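Local coordinates for capsid (Human calicivirus NLV/Boxer/2001/US, PDB 4RDL), which forms the norovirus capsid, whose protruding domain, the part crystallised here, binds histo-blood group antigens such as the Lewis y tetrasaccharide, at residues His97-Pro102 / Asn194-Ser199; Leu88-Gly93 / Ala103-Pro108; Leu255-Pro260 / Gln288-Asn293. All blocks are in the same frame, centred on the assembly; numbering follows the deposited sequence.

Contact 1. Residues His97-Pro102 / Asn194-Ser199; sequences HAFDSP and NLTQAS
Pro-102 and Ala-198 mark the closest backbone approach, with their CA atoms 5.0 Å apart. From there the two loop segments open towards Phe-99 and Leu-195. The motif on one side is a type II beta turn, His-97 to Asp-100, in the loop between strands 83-89 and 113-121 of the protruding domain. Phe-99 is its third turn residue. It has a positive phi (68°), as is usual at that position, and the closing bond from Asp-100 N to His-97 O is weak. Phe-99 sets out away from residues 194-199, but the end of its side chain comes nearer. Its CG is anti to the carbonyl carbon (chi1 -54°), and the CE2 edge of the Phe-99 ring meets Leu-195 CD2 at 3.6 Å. The two side chains cross at about a right angle. Thr-196 CG2 lies at the same ring edge, farther off. His-148, from another loop, packs edge-to-face with this ring and gives an ND1 hydrogen bond to Ser-101 O. This outer end is exposed and also touches a crystal neighbour. At the inner end Pro-102 and Ala-198 are buried. Here the Ala-198 methyl faces Pro-102, CB to CB at 4.0 Å. Ser-199 O lies against the same proline, 3.5 Å from Pro-102 CG, and the proline N has no hydrogen to offer it. Ser-199 OG sits between the backbone N and the carbonyl carbon (chi1 46°), which brings it to 2.9 Å from Phe-99 O.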
loop_
_atom_site.group_PDB
_atom_site.type_symbol
_atom_site.label_atom_id
_atom_site.label_comp_id
_atom_site.label_asym_id
_atom_site.label_seq_id
_atom_site.Cartn_x
_atom_site.Cartn_y
_atom_site.Cartn_z
ATOM N N HIS A 97 18.195 -11.980 5.128
ATOM C CA HIS A 97 19.275 -12.362 6.011
ATOM C C HIS A 97 18.693 -13.186 7.140
ATOM O O HIS A 97 18.242 -12.649 8.152
ATOM C CB HIS A 97 20.014 -11.126 6.523
ATOM C CG HIS A 97 20.756 -10.390 5.452
ATOM N ND1 HIS A 97 21.150 -9.077 5.584
ATOM C CD2 HIS A 97 21.174 -10.787 4.226
ATOM C CE1 HIS A 97 21.779 -8.696 4.486
ATOM N NE2 HIS A 97 21.806 -9.715 3.645
ATOM N N ALA A 98 18.697 -14.503 6.939
ATOM C CA ALA A 98 18.128 -15.432 7.907
ATOM C C ALA A 98 18.740 -15.215 9.283
ATOM O O ALA A 98 19.919 -14.877 9.406
ATOM C CB ALA A 98 18.322 -16.885 7.449
ATOM N N PHE A 99 17.916 -15.397 10.308
ATOM C CA PHE A 99 18.330 -15.236 11.697
ATOM C C PHE A 99 18.669 -13.791 12.096
ATOM O O PHE A 99 19.321 -13.586 13.116
ATOM C CB PHE A 99 19.504 -16.176 12.026
ATOM C CG PHE A 99 19.230 -17.624 11.712
ATOM C CD1 PHE A 99 19.723 -18.202 10.552
ATOM C CD2 PHE A 99 18.475 -18.403 12.574
ATOM C CE1 PHE A 99 19.466 -19.537 10.255
ATOM C CE2 PHE A 99 18.215 -19.731 12.288
ATOM C CZ PHE A 99 18.714 -20.299 11.124
ATOM N N ASP A 100 18.207 -12.803 11.324
ATOM C CA ASP A 100 18.601 -11.398 11.541
ATOM C C ASP A 100 17.472 -10.371 11.737
ATOM O O ASP A 100 17.712 -9.269 12.242
ATOM C CB ASP A 100 19.533 -10.926 10.426
ATOM C CG ASP A 100 20.992 -11.017 10.816
ATOM O OD1 ASP A 100 21.855 -10.617 10.003
ATOM O OD2 ASP A 100 21.277 -11.476 11.945
ATOM N N SER A 101 16.273 -10.702 11.273
ATOM C CA SER A 101 15.031 -10.059 11.713
ATOM C C SER A 101 14.036 -11.212 11.720
ATOM O O SER A 101 14.364 -12.281 11.218
ATOM C CB SER A 101 14.604 -8.908 10.794
ATOM O OG SER A 101 14.117 -9.367 9.547
ATOM N N PRO A 102 12.839 -11.039 12.314
ATOM C CA PRO A 102 12.069 -12.274 12.529
ATOM C C PRO A 102 11.693 -12.981 11.230
ATOM O O PRO A 102 11.572 -14.204 11.218
ATOM C CB PRO A 102 10.814 -11.783 13.254
ATOM C CG PRO A 102 11.227 -10.498 13.894
ATOM C CD PRO A 102 12.198 -9.872 12.942
ATOM N N ASN A 194 11.002 -24.688 15.679
ATOM C CA ASN A 194 11.484 -25.262 16.942
ATOM C C ASN A 194 12.975 -25.029 17.176
ATOM O O ASN A 194 13.547 -25.542 18.146
ATOM C CB ASN A 194 11.178 -26.762 17.029
ATOM C CG ASN A 194 9.687 -27.059 17.013
ATOM O OD1 ASN A 194 8.867 -26.217 17.380
ATOM N ND2 ASN A 194 9.328 -28.264 16.583
ATOM N N LEU A 195 13.600 -24.245 16.302
ATOM C CA LEU A 195 15.051 -24.052 16.356
ATOM C C LEU A 195 15.464 -22.948 17.317
ATOM O O LEU A 195 16.364 -23.127 18.141
ATOM C CB LEU A 195 15.617 -23.764 14.962
ATOM C CG LEU A 195 17.122 -23.476 14.912
ATOM C CD1 LEU A 195 17.934 -24.681 15.405
ATOM C CD2 LEU A 195 17.548 -23.080 13.503
ATOM N N THR A 196 14.811 -21.800 17.208
ATOM C CA THR A 196 15.202 -20.651 18.009
ATOM C C THR A 196 14.063 -19.653 18.121
ATOM O O THR A 196 13.155 -19.630 17.289
ATOM C CB THR A 196 16.415 -19.948 17.381
ATOM O OG1 THR A 196 16.865 -18.900 18.246
ATOM C CG2 THR A 196 16.048 -19.366 16.023
ATOM N N GLN A 197 14.092 -18.830 19.160
ATOM C CA GLN A 197 13.200 -17.685 19.191
ATOM C C GLN A 197 13.748 -16.679 18.195
ATOM O O GLN A 197 14.934 -16.342 18.229
ATOM C CB GLN A 197 13.127 -17.059 20.580
ATOM C CG GLN A 197 12.137 -15.908 20.659
ATOM C CD GLN A 197 12.115 -15.244 22.021
ATOM O OE1 GLN A 197 11.052 -15.034 22.604
ATOM N NE2 GLN A 197 13.292 -14.904 22.531
ATOM N N ALA A 198 12.892 -16.211 17.295
ATOM C CA ALA A 198 13.335 -15.296 16.259
ATOM C C ALA A 198 13.984 -14.082 16.896
ATOM O O ALA A 198 13.510 -13.563 17.907
ATOM C CB ALA A 198 12.173 -14.882 15.374
ATOM N N SER A 199 15.088 -13.634 16.315
ATOM C CA SER A 199 15.748 -12.445 16.826
ATOM C C SER A 199 15.028 -11.181 16.358
ATOM O O SER A 199 14.289 -11.196 15.369
ATOM C CB SER A 199 17.226 -12.422 16.428
ATOM O OG SER A 199 17.397 -12.757 15.064
#

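Contact 2. Residues Leu88-Gly93 / Ala103-Pro108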
loop_
_atom_site.group_PDB
_atom_site.type_symbol
_atom_site.label_atom_id
_atom_site.label_comp_id
_atom_site.label_asym_id
_atom_site.label_seq_id
_atom_site.Cartn_x
_atom_site.Cartn_y
_atom_site.Cartn_z
ATOM N N LEU A 88 12.374 -17.991 1.055
ATOM C CA LEU A 88 12.021 -16.579 1.151
ATOM C C LEU A 88 13.156 -15.621 0.814
ATOM O O LEU A 88 14.333 -15.906 1.052
ATOM C CB LEU A 88 11.500 -16.269 2.555
ATOM C CG LEU A 88 10.201 -16.958 2.983
ATOM C CD1 LEU A 88 9.996 -16.855 4.498
ATOM C CD2 LEU A 88 9.014 -16.363 2.227
ATOM N N ALA A 89 12.767 -14.478 0.258
ATOM C CA ALA A 89 13.650 -13.348 0.041
ATOM C C ALA A 89 12.934 -12.080 0.504
ATOM O O ALA A 89 11.738 -12.113 0.832
ATOM C CB ALA A 89 14.022 -13.242 -1.444
ATOM N N GLU A 90 13.643 -10.954 0.527
ATOM C CA GLU A 90 12.962 -9.675 0.724
ATOM C C GLU A 90 12.111 -9.358 -0.509
ATOM O O GLU A 90 12.352 -9.896 -1.597
ATOM C CB GLU A 90 13.967 -8.560 0.990
ATOM C CG GLU A 90 14.867 -8.813 2.193
ATOM C CD GLU A 90 14.143 -8.693 3.538
ATOM O OE1 GLU A 90 13.053 -8.082 3.599
ATOM O OE2 GLU A 90 14.669 -9.218 4.544
ATOM N N LEU A 91 11.127 -8.476 -0.347
ATOM C CA LEU A 91 10.167 -8.206 -1.416
ATOM C C LEU A 91 10.791 -7.605 -2.681
ATOM O O LEU A 91 10.224 -7.711 -3.764
ATOM C CB LEU A 91 9.033 -7.322 -0.903
ATOM C CG LEU A 91 8.139 -7.996 0.142
ATOM C CD1 LEU A 91 7.122 -6.990 0.703
ATOM C CD2 LEU A 91 7.431 -9.194 -0.440
ATOM N N ASP A 92 11.958 -6.980 -2.551
ATOM C CA ASP A 92 12.645 -6.435 -3.724
ATOM C C ASP A 92 13.506 -7.481 -4.437
ATOM O O ASP A 92 14.141 -7.192 -5.458
ATOM C CB ASP A 92 13.469 -5.192 -3.362
ATOM C CG ASP A 92 14.645 -5.496 -2.440
ATOM O OD1 ASP A 92 14.790 -6.651 -1.982
ATOM O OD2 ASP A 92 15.426 -4.548 -2.169
ATOM N N GLY A 93 13.516 -8.699 -3.905
ATOM C CA GLY A 93 14.270 -9.783 -4.517
ATOM C C GLY A 93 15.675 -9.962 -3.961
ATOM O O GLY A 93 16.338 -10.952 -4.252
ATOM N N ALA A 103 11.511 -12.214 10.159
ATOM C CA ALA A 103 11.156 -12.750 8.858
ATOM C C ALA A 103 11.413 -11.622 7.879
ATOM O O ALA A 103 11.743 -10.509 8.299
ATOM C CB ALA A 103 9.670 -13.159 8.837
ATOM N N PRO A 104 11.288 -11.888 6.571
ATOM C CA PRO A 104 11.456 -10.775 5.630
ATOM C C PRO A 104 10.512 -9.614 5.956
ATOM O O PRO A 104 9.411 -9.824 6.484
ATOM C CB PRO A 104 11.079 -11.403 4.290
ATOM C CG PRO A 104 11.418 -12.860 4.459
ATOM C CD PRO A 104 11.053 -13.173 5.885
ATOM N N LEU A 105 10.927 -8.392 5.636
ATOM C CA LEU A 105 10.089 -7.237 5.936
ATOM C C LEU A 105 8.732 -7.344 5.242
ATOM O O LEU A 105 8.644 -7.786 4.091
ATOM C CB LEU A 105 10.792 -5.936 5.551
ATOM C CG LEU A 105 12.161 -5.751 6.204
ATOM C CD1 LEU A 105 12.728 -4.374 5.861
ATOM C CD2 LEU A 105 12.057 -5.923 7.719
ATOM N N GLY A 106 7.672 -6.954 5.951
ATOM C CA GLY A 106 6.316 -7.006 5.416
ATOM C C GLY A 106 5.607 -8.344 5.608
ATOM O O GLY A 106 4.400 -8.442 5.415
ATOM N N PHE A 107 6.349 -9.379 5.988
ATOM C CA PHE A 107 5.788 -10.720 6.129
ATOM C C PHE A 107 4.541 -10.687 7.030
ATOM O O PHE A 107 4.550 -10.034 8.065
ATOM C CB PHE A 107 6.848 -11.652 6.727
ATOM C CG PHE A 107 6.538 -13.117 6.569
ATOM C CD1 PHE A 107 7.002 -13.830 5.463
ATOM C CD2 PHE A 107 5.804 -13.793 7.527
ATOM C CE1 PHE A 107 6.723 -15.183 5.317
ATOM C CE2 PHE A 107 5.524 -15.150 7.391
ATOM C CZ PHE A 107 5.985 -15.847 6.287
ATOM N N PRO A 108 3.464 -11.393 6.641
ATOM C CA PRO A 108 2.253 -11.393 7.477
ATOM C C PRO A 108 2.552 -11.750 8.935
ATOM O O PRO A 108 3.312 -12.694 9.201
ATOM C CB PRO A 108 1.390 -12.490 6.840
ATOM C CG PRO A 108 1.805 -12.502 5.414
ATOM C CD PRO A 108 3.305 -12.247 5.448
HETATM O O HOH W 1 10.752 -7.445 2.301
HETATM O O HOH W 2 14.176 -8.804 7.104
#
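Leu-88, near the end of strand 83-89, points at Pro-104 and crosses its ring at about a right angle. Its CB is 3.9 Å from Pro-104 CG. Farther along the same side chain, Leu-88 CD1 reaches Phe-107 CE1 at 3.8 Å. Ala-89 turns its methyl away and takes part through its backbone, with Ala-89 O 3.6 Å from Pro-104 CB. Glu-90 is the polar centre of the contact. Its chain bends at chi2 (-72°), and this brings the carboxylate back to the facing loop. Leu-105 N donates to Glu-90 OE1 at 3.0 Å, on the syn side and 18° out of the carboxylate plane. A water also donates to OE1, accepts from Leu-91 N and donates to Leu-105 O. A second water joins Glu-90 OE2 to Ala-103 O. The carboxylate thus binds a loop that leaves strand 83-89 and doubles back past its end before strand 113-121, beside the antiparallel sheet that contains both strands, in the part consistent with the P2 subdomain. Each segment contains a beta turn: type I from Glu-90 to Gly-93, type II from Pro-104 to Phe-107. Leu-91 lays CD1 3.8 Å from Leu-105 O. Gly-106 lies next to this methyl, and its positive phi (87°) suits glycine. Asp-92 packs on Leu-32 of the second subunit. Gly-93 closes the first turn, its N bonded to Glu-90 O at 2.8 Å.

Contact 3. Residues Leu255-Pro260 / Gln288-Asn293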
loop_
_atom_site.group_PDB
_atom_site.type_symbol
_atom_site.label_atom_id
_atom_site.label_comp_id
_atom_site.label_asym_id
_atom_site.label_seq_id
_atom_site.Cartn_x
_atom_site.Cartn_y
_atom_site.Cartn_z
ATOM N N LEU A 255 -1.405 13.889 21.820
ATOM C CA LEU A 255 -2.081 14.157 20.548
ATOM C C LEU A 255 -3.513 14.585 20.796
ATOM O O LEU A 255 -4.170 14.076 21.714
ATOM C CB LEU A 255 -2.128 12.914 19.657
ATOM C CG LEU A 255 -0.850 12.127 19.429
ATOM C CD1 LEU A 255 -1.153 11.009 18.436
ATOM C CD2 LEU A 255 0.246 13.033 18.905
ATOM N N HIS A 256 -3.997 15.512 19.973
ATOM C CA HIS A 256 -5.420 15.784 19.904
ATOM C C HIS A 256 -5.939 15.262 18.580
ATOM O O HIS A 256 -5.320 15.461 17.537
ATOM C CB HIS A 256 -5.710 17.274 20.058
ATOM C CG HIS A 256 -5.558 17.752 21.460
ATOM N ND1 HIS A 256 -5.773 19.062 21.829
ATOM C CD2 HIS A 256 -5.225 17.089 22.594
ATOM C CE1 HIS A 256 -5.573 19.185 23.127
ATOM N NE2 HIS A 256 -5.247 18.000 23.617
ATOM N N TYR A 257 -7.060 14.556 18.639
ATOM C CA TYR A 257 -7.746 14.064 17.456
ATOM C C TYR A 257 -8.794 15.112 17.144
ATOM O O TYR A 257 -9.765 15.281 17.896
ATOM C CB TYR A 257 -8.376 12.711 17.773
ATOM C CG TYR A 257 -9.112 12.031 16.643
ATOM C CD1 TYR A 257 -8.435 11.568 15.517
ATOM C CD2 TYR A 257 -10.485 11.808 16.718
ATOM C CE1 TYR A 257 -9.106 10.921 14.498
ATOM C CE2 TYR A 257 -11.167 11.158 15.691
ATOM C CZ TYR A 257 -10.470 10.722 14.586
ATOM O OH TYR A 257 -11.124 10.066 13.563
ATOM N N VAL A 258 -8.574 15.852 16.064
ATOM C CA VAL A 258 -9.368 17.048 15.801
ATOM C C VAL A 258 -10.281 16.951 14.582
ATOM O O VAL A 258 -10.011 16.204 13.633
ATOM C CB VAL A 258 -8.475 18.300 15.677
ATOM C CG1 VAL A 258 -7.484 18.368 16.836
ATOM C CG2 VAL A 258 -7.756 18.334 14.324
ATOM N N ASP A 259 -11.363 17.720 14.622
ATOM C CA ASP A 259 -12.265 17.850 13.487
ATOM C C ASP A 259 -11.462 18.379 12.305
ATOM O O ASP A 259 -10.730 19.349 12.449
ATOM C CB ASP A 259 -13.393 18.818 13.837
ATOM C CG ASP A 259 -14.416 18.949 12.732
ATOM O OD1 ASP A 259 -15.499 18.336 12.848
ATOM O OD2 ASP A 259 -14.142 19.664 11.746
ATOM N N PRO A 260 -11.591 17.737 11.132
ATOM C CA PRO A 260 -10.726 18.077 9.998
ATOM C C PRO A 260 -11.006 19.463 9.425
ATOM O O PRO A 260 -10.167 20.000 8.704
ATOM C CB PRO A 260 -11.075 17.004 8.962
ATOM C CG PRO A 260 -12.479 16.607 9.297
ATOM C CD PRO A 260 -12.558 16.676 10.793
ATOM N N GLN A 288 -21.484 8.377 23.287
ATOM C CA GLN A 288 -20.820 9.161 22.256
ATOM C C GLN A 288 -20.016 8.272 21.314
ATOM O O GLN A 288 -19.560 7.196 21.697
ATOM C CB GLN A 288 -19.906 10.211 22.900
ATOM C CG GLN A 288 -19.416 9.839 24.302
ATOM C CD GLN A 288 -17.952 9.432 24.340
ATOM O OE1 GLN A 288 -17.482 8.851 25.320
ATOM N NE2 GLN A 288 -17.220 9.743 23.274
ATOM N N THR A 289 -19.849 8.726 20.078
ATOM C CA THR A 289 -19.008 8.027 19.112
ATOM C C THR A 289 -18.139 9.043 18.381
ATOM O O THR A 289 -18.641 10.054 17.901
ATOM C CB THR A 289 -19.857 7.242 18.086
ATOM O OG1 THR A 289 -20.529 6.159 18.742
ATOM C CG2 THR A 289 -18.984 6.686 16.977
ATOM N N LEU A 290 -16.837 8.788 18.312
ATOM C CA LEU A 290 -15.943 9.671 17.569
ATOM C C LEU A 290 -16.108 9.401 16.081
ATOM O O LEU A 290 -16.356 8.267 15.682
ATOM C CB LEU A 290 -14.483 9.418 17.941
ATOM C CG LEU A 290 -14.004 9.771 19.345
ATOM C CD1 LEU A 290 -12.645 9.148 19.600
ATOM C CD2 LEU A 290 -13.959 11.283 19.531
ATOM N N PRO A 291 -15.964 10.447 15.257
ATOM C CA PRO A 291 -15.963 10.260 13.808
ATOM C C PRO A 291 -14.648 9.597 13.387
ATOM O O PRO A 291 -13.686 9.596 14.162
ATOM C CB PRO A 291 -16.046 11.694 13.283
ATOM C CG PRO A 291 -15.331 12.489 14.319
ATOM C CD PRO A 291 -15.722 11.851 15.633
ATOM N N ILE A 292 -14.605 9.046 12.178
ATOM C CA ILE A 292 -13.412 8.337 11.712
ATOM C C ILE A 292 -12.547 9.190 10.786
ATOM O O ILE A 292 -11.513 8.726 10.296
ATOM C CB ILE A 292 -13.759 7.018 10.988
ATOM C CG1 ILE A 292 -14.523 7.300 9.695
ATOM C CG2 ILE A 292 -14.535 6.098 11.915
ATOM C CD1 ILE A 292 -14.671 6.072 8.819
ATOM N N ASN A 293 -12.969 10.432 10.548
ATOM C CA ASN A 293 -12.268 11.308 9.613
ATOM C C ASN A 293 -11.524 12.462 10.290
ATOM O O ASN A 293 -11.225 13.472 9.658
ATOM C CB ASN A 293 -13.223 11.842 8.540
ATOM C CG ASN A 293 -14.278 12.770 9.108
ATOM O OD1 ASN A 293 -14.507 12.797 10.316
ATOM N ND2 ASN A 293 -14.920 13.544 8.239
#
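Tyr-257 reaches Pro-291 with its side chain. The CA atoms are 9.3 Å apart at Tyr-257 and Leu-290, closing to 7.0 Å at Pro-260 and Asn-293. Tyr-257 CG lies anti to the backbone N (chi1 -179°), which sends the ring from the strand to the loop. The tight part is at the hydroxyl. Tyr-257 OH donates to Pro-291 O at 2.7 Å, and Gly-294 N, just past the segment, donates to the same OH. Two bonds therefore grip the phenol oxygen. Pro-291 O lies in the ring plane at the edge, 3.3 Å from Tyr-257 CE2, while the donor is tilted 33° from the carbonyl plane. Pro-260 CG also packs closely, 3.4 Å from Asn-293 O. Two approaches are looser: Leu-290 CB is 4.4 Å from Tyr-257 CE2, and Pro-260 CG stands 4.1 Å from Asn-293 ND2. On the solvent side, Ile-292 is exposed and its CB points away. The buried tyrosine also meets Phe-296 and Phe-269 from neighbouring strands. Tyr-257 thus ties the loop before strand 295-302 to strand 252-258, its antiparallel partner, in a sheet consistent with the P1 subdomain.

Contacts 1 and 2 lie on the same side of the chain's centre, with centres 14 Å apart. Their segments alternate along the chain, and 97-102 runs directly into 103-108. Both use the loop joining strands 83-89 and 113-121, two strands of one antiparallel sheet. Strand 113-121 of that sheet also carries Asp-114 and His-116 of a glycan pocket. Contact 3 comes later in sequence and sits on the opposite side, at the other antiparallel sheet, joining its strand 252-258 to the loop before strand 295-302. Its centre is about 40 Å from that of contact 1 and 35 Å from that of contact 2. Contacts 1 and 2 lie at one sheet and contact 3 at the other, consistent with the P2 and P1 subdomains.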